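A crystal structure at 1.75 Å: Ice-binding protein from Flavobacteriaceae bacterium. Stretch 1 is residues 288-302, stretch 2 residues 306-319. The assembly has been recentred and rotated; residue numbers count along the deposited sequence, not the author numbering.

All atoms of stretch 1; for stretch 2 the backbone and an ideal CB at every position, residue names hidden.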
# COMPACT_ATOMS: atom_id res chain seq x y z
N THR A 288 -12.91 -5.71 -15.44
CA THR A 288 -13.42 -4.43 -15.94
C THR A 288 -13.45 -3.26 -14.91
O THR A 288 -13.77 -2.12 -15.26
CB THR A 288 -14.78 -4.57 -16.70
OG1 THR A 288 -15.76 -5.15 -15.86
CG2 THR A 288 -14.64 -5.45 -17.97
N LEU A 289 -13.12 -3.52 -13.65
CA LEU A 289 -12.92 -2.43 -12.67
C LEU A 289 -11.82 -1.51 -13.16
O LEU A 289 -10.75 -1.97 -13.53
CB LEU A 289 -12.50 -2.96 -11.27
CG LEU A 289 -13.62 -3.59 -10.44
CD1 LEU A 289 -13.06 -4.35 -9.22
CD2 LEU A 289 -14.67 -2.54 -10.03
N PRO A 290 -12.07 -0.19 -13.13
CA PRO A 290 -11.03 0.81 -13.49
C PRO A 290 -9.81 0.75 -12.58
O PRO A 290 -9.96 0.58 -11.36
CB PRO A 290 -11.76 2.16 -13.33
CG PRO A 290 -13.20 1.82 -13.20
CD PRO A 290 -13.31 0.43 -12.67
N THR A 291 -8.62 0.88 -13.17
CA THR A 291 -7.37 0.86 -12.39
C THR A 291 -7.22 2.19 -11.65
O THR A 291 -7.38 3.25 -12.28
CB THR A 291 -6.17 0.69 -13.34
OG1 THR A 291 -6.25 -0.61 -13.92
CG2 THR A 291 -4.83 0.84 -12.60
N ASP A 292 -6.96 2.15 -10.35
CA ASP A 292 -6.61 3.37 -9.60
C ASP A 292 -5.11 3.64 -9.68
O ASP A 292 -4.68 4.78 -9.88
CB ASP A 292 -6.96 3.17 -8.11
CG ASP A 292 -8.43 3.07 -7.89
OD1 ASP A 292 -9.19 3.84 -8.53
OD2 ASP A 292 -8.86 2.24 -7.07
N ILE A 293 -4.32 2.60 -9.47
CA ILE A 293 -2.85 2.76 -9.33
C ILE A 293 -2.21 1.60 -10.05
O ILE A 293 -2.57 0.44 -9.81
CB ILE A 293 -2.39 2.73 -7.85
CG1 ILE A 293 -2.87 4.00 -7.09
CG2 ILE A 293 -0.85 2.56 -7.73
CD1 ILE A 293 -2.72 3.86 -5.57
N GLU A 294 -1.27 1.91 -10.95
CA GLU A 294 -0.50 0.83 -11.58
C GLU A 294 0.83 0.65 -10.86
O GLU A 294 1.58 1.63 -10.66
CB GLU A 294 -0.24 1.07 -13.08
CG GLU A 294 0.59 -0.07 -13.72
CD GLU A 294 0.89 0.12 -15.20
OE1 GLU A 294 0.40 1.12 -15.80
OE2 GLU A 294 1.63 -0.70 -15.77
N LEU A 295 1.10 -0.58 -10.48
CA LEU A 295 2.37 -0.95 -9.83
C LEU A 295 3.30 -1.30 -10.96
O LEU A 295 3.10 -2.32 -11.65
CB LEU A 295 2.18 -2.12 -8.81
CG LEU A 295 1.18 -1.85 -7.68
CD1 LEU A 295 0.91 -3.06 -6.81
CD2 LEU A 295 1.62 -0.68 -6.78
N LEU A 296 4.29 -0.44 -11.18
CA LEU A 296 5.02 -0.46 -12.45
C LEU A 296 6.06 -1.56 -12.63
O LEU A 296 6.60 -1.73 -13.75
CB LEU A 296 5.64 0.92 -12.68
CG LEU A 296 4.59 2.00 -12.93
CD1 LEU A 296 5.26 3.36 -12.89
CD2 LEU A 296 3.87 1.82 -14.27
N TYR A 297 6.34 -2.32 -11.56
CA TYR A 297 7.43 -3.33 -11.58
C TYR A 297 6.96 -4.67 -11.05
O TYR A 297 7.28 -5.03 -9.92
CB TYR A 297 8.71 -2.80 -10.86
CG TYR A 297 9.08 -1.45 -11.40
CD1 TYR A 297 8.60 -0.28 -10.79
CD2 TYR A 297 9.81 -1.33 -12.58
CE1 TYR A 297 8.89 0.99 -11.33
CE2 TYR A 297 10.09 -0.08 -13.12
CZ TYR A 297 9.61 1.07 -12.50
OH TYR A 297 9.91 2.31 -13.05
N PRO A 298 6.19 -5.43 -11.88
CA PRO A 298 5.60 -6.66 -11.36
C PRO A 298 6.62 -7.72 -11.02
O PRO A 298 6.36 -8.54 -10.14
CB PRO A 298 4.66 -7.10 -12.51
CG PRO A 298 4.29 -5.79 -13.18
CD PRO A 298 5.61 -5.04 -13.19
N ALA A 299 7.79 -7.69 -11.68
CA ALA A 299 8.86 -8.66 -11.33
C ALA A 299 9.38 -8.45 -9.91
O ALA A 299 9.98 -9.37 -9.34
CB ALA A 299 10.00 -8.57 -12.33
N ALA A 300 9.14 -7.26 -9.35
CA ALA A 300 9.71 -6.87 -8.05
C ALA A 300 8.64 -6.77 -6.94
O ALA A 300 8.88 -6.22 -5.86
CB ALA A 300 10.46 -5.53 -8.22
N PHE A 301 7.45 -7.32 -7.19
CA PHE A 301 6.32 -7.26 -6.24
C PHE A 301 6.69 -7.97 -4.93
O PHE A 301 7.42 -8.95 -4.93
CB PHE A 301 5.10 -7.93 -6.93
CG PHE A 301 3.80 -7.83 -6.18
CD1 PHE A 301 3.15 -6.59 -5.97
CD2 PHE A 301 3.17 -9.00 -5.73
CE1 PHE A 301 1.91 -6.56 -5.29
CE2 PHE A 301 1.93 -8.97 -5.08
CZ PHE A 301 1.31 -7.74 -4.85
N GLY A 302 6.17 -7.47 -3.82
CA GLY A 302 6.56 -7.97 -2.49
C GLY A 302 7.63 -7.07 -1.92
O GLY A 302 7.54 -5.83 -1.99
N UNK A 306 3.66 -2.13 0.86
CA UNK A 306 2.39 -1.97 1.56
C UNK A 306 1.42 -1.31 0.59
O UNK A 306 1.77 -0.28 -0.05
CB UNK A 306 2.55 -1.15 2.84
N UNK A 307 0.21 -1.86 0.51
CA UNK A 307 -0.86 -1.34 -0.33
C UNK A 307 -2.05 -0.88 0.54
O UNK A 307 -2.14 -1.23 1.73
CB UNK A 307 -1.31 -2.40 -1.34
N UNK A 308 -2.91 -0.05 -0.06
CA UNK A 308 -4.09 0.54 0.59
C UNK A 308 -5.33 0.24 -0.27
O UNK A 308 -5.20 -0.30 -1.39
CB UNK A 308 -3.91 2.05 0.78
N UNK A 309 -6.55 0.55 0.24
CA UNK A 309 -7.73 0.09 -0.48
C UNK A 309 -7.90 0.80 -1.84
O UNK A 309 -8.16 2.01 -1.89
CB UNK A 309 -8.97 0.31 0.38
N UNK A 310 -7.72 0.02 -2.92
CA UNK A 310 -7.71 0.50 -4.31
C UNK A 310 -7.87 -0.71 -5.22
O UNK A 310 -7.72 -1.85 -4.78
CB UNK A 310 -6.43 1.27 -4.63
N UNK A 311 -8.09 -0.43 -6.50
CA UNK A 311 -7.87 -1.40 -7.55
C UNK A 311 -6.47 -1.15 -8.14
O UNK A 311 -6.21 -0.08 -8.69
CB UNK A 311 -8.96 -1.31 -8.62
N UNK A 312 -5.60 -2.16 -8.06
CA UNK A 312 -4.23 -2.04 -8.58
C UNK A 312 -4.10 -2.82 -9.87
O UNK A 312 -4.79 -3.83 -10.05
CB UNK A 312 -3.21 -2.54 -7.56
N UNK A 313 -3.20 -2.37 -10.73
CA UNK A 313 -2.81 -3.14 -11.93
C UNK A 313 -1.32 -3.48 -11.87
O UNK A 313 -0.46 -2.60 -11.67
CB UNK A 313 -3.12 -2.36 -13.21
N UNK A 314 -1.01 -4.76 -12.00
CA UNK A 314 0.35 -5.20 -12.31
C UNK A 314 0.29 -5.67 -13.77
O UNK A 314 -0.29 -6.72 -14.04
CB UNK A 314 0.84 -6.30 -11.36
N UNK A 315 0.90 -4.90 -14.69
CA UNK A 315 0.65 -5.11 -16.13
C UNK A 315 1.58 -6.14 -16.82
O UNK A 315 1.88 -6.00 -18.02
CB UNK A 315 0.79 -3.77 -16.85
N UNK A 316 2.02 -7.16 -16.07
CA UNK A 316 2.95 -8.20 -16.57
C UNK A 316 2.89 -9.37 -15.62
O UNK A 316 2.29 -9.27 -14.55
CB UNK A 316 4.38 -7.68 -16.69
N UNK A 317 3.53 -10.47 -16.01
CA UNK A 317 3.73 -11.59 -15.07
C UNK A 317 4.29 -11.03 -13.77
O UNK A 317 5.20 -10.16 -13.79
CB UNK A 317 4.67 -12.65 -15.65
N UNK A 318 3.80 -11.55 -12.65
CA UNK A 318 4.11 -10.98 -11.35
C UNK A 318 4.78 -12.03 -10.49
O UNK A 318 4.36 -13.20 -10.50
CB UNK A 318 2.85 -10.44 -10.67
N UNK A 319 5.83 -11.63 -9.78
CA UNK A 319 6.48 -12.51 -8.83
C UNK A 319 6.30 -11.88 -7.44
O UNK A 319 6.70 -10.74 -7.23
CB UNK A 319 7.96 -12.72 -9.18

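Positions 306, 308 and 309 offer little to reason from, since no atom of stretch 1 lies within 5.5 Å of their ideal CB atoms. Many residues would suit; they are Val306, Thr308 and Pro309. Position 307 points toward stretch 1 from a distance, so a long apolar side chain could reach Leu295 and Phe301. Leu307 does: its CD2 lies 4.0 Å from Leu295 CD1, and its CD1 meets the edge of the Phe301 ring.

At position 310 the CB points toward stretch 1, with Asp292 OD2 and Ile293 CD1 nearby. A polar, aromatic or mixed side chain would fit. His310 lays one ring face under Ile293 CD1, 3.7 Å from the ring centroid.

Position 311 is held by its backbone: its N donates to Asp292 OD2 (2.8 Å) and its O accepts from Asp292 N (2.9 Å). The CB lies beside Pro290 O, favouring a small or branched side chain, perhaps with a hydroxyl. Thr311 meets both demands: CG2 packs on Leu289 CB, and OG1 shares a water with Pro290 O.

Positions 312 and 313 pair in parallel with Ile293 and Glu294. The CB of 312, on the Ile293 face, suits a large apolar or aromatic residue. In Tyr312, CD1 is 3.7 Å from Ile293 CB, and its OH accepts from Thr308 N and His310 ND1. The CB of 313 lies on the Glu294 face, near Thr291; an aliphatic chain could cover the methylenes of Glu294. Leu313 packs its CB 3.7 Å from Thr291 CG2, while its N donates to Ile293 O (3.0 Å) and its O accepts from Leu295 N (2.8 Å).

Position 314 points sideways, but Leu295, Pro298 and Phe301 form an apolar pocket within reach. Leu314 fills it, with CD2 3.6 Å from Leu295 CB and CD1 over a face of the Phe301 ring.

Position 315 places its CB near the Glu294 carboxylate, where a polar residue is reasonable. It is Asn315, whose backbone N donates to a water that also binds Glu294 OE2 and Leu295 O. The CB of 316 points toward stretch 1, close to Pro298 CG, so a small apolar side chain suits it, though others are possible; Ala316 brings its CB 3.9 Å from Pro298 CG. Position 317 has open space; Ala317 is one of many possibilities.

At 318, small or branched residues suit the space between Pro298 and Phe301: Thr318 sets CG2 3.7 Å from Phe301 CD2. Position 319 runs beside Ala299 O, and a beta-branched residue suits its extended backbone; Val319 donates its N to Pro298 O (3.2 Å).

Stretch 2, residues 306-319: VLTPHTYLLNAATV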
# COMPACT_ATOMS: atom_id res chain seq x y z
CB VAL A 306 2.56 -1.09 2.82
CG1 VAL A 306 1.23 -0.93 3.58
CG2 VAL A 306 3.62 -1.67 3.75
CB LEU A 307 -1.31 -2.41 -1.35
CG LEU A 307 -0.20 -2.92 -2.30
CD1 LEU A 307 -0.78 -3.97 -3.28
CD2 LEU A 307 0.49 -1.78 -3.07
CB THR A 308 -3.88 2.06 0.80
OG1 THR A 308 -3.40 2.66 -0.40
CG2 THR A 308 -2.89 2.30 1.95
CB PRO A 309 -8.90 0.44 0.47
CG PRO A 309 -8.26 0.44 1.81
CD PRO A 309 -6.91 1.07 1.57
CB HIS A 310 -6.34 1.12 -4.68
CG HIS A 310 -6.05 2.45 -4.05
ND1 HIS A 310 -5.16 2.59 -3.01
CD2 HIS A 310 -6.51 3.70 -4.33
CE1 HIS A 310 -5.07 3.87 -2.67
NE2 HIS A 310 -5.90 4.56 -3.44
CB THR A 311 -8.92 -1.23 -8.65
OG1 THR A 311 -10.23 -1.44 -8.11
CG2 THR A 311 -8.66 -2.26 -9.77
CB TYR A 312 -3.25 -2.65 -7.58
CG TYR A 312 -3.14 -1.82 -6.33
CD1 TYR A 312 -2.33 -0.68 -6.31
CD2 TYR A 312 -3.89 -2.14 -5.18
CE1 TYR A 312 -2.23 0.11 -5.16
CE2 TYR A 312 -3.80 -1.34 -4.03
CZ TYR A 312 -2.96 -0.23 -4.03
OH TYR A 312 -2.85 0.60 -2.92
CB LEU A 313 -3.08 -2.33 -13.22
CG LEU A 313 -2.57 -2.99 -14.51
CD1 LEU A 313 -3.28 -4.31 -14.85
CD2 LEU A 313 -2.66 -1.99 -15.66
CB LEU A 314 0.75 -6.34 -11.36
CG LEU A 314 0.99 -5.88 -9.91
CD1 LEU A 314 0.52 -6.97 -8.97
CD2 LEU A 314 2.47 -5.60 -9.67
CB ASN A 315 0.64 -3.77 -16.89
CG ASN A 315 -0.12 -3.88 -18.22
OD1 ASN A 315 -1.11 -4.63 -18.32
ND2 ASN A 315 0.35 -3.17 -19.23
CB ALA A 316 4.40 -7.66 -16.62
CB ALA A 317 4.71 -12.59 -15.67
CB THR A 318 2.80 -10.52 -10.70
OG1 THR A 318 2.28 -9.41 -11.44
CG2 THR A 318 3.00 -10.15 -9.21
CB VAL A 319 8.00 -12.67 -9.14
CG1 VAL A 319 8.67 -13.57 -8.09
CG2 VAL A 319 8.18 -13.26 -10.53
O HOH W 1 -11.70 0.56 -9.33
O HOH W 2 2.62 -2.72 -14.34
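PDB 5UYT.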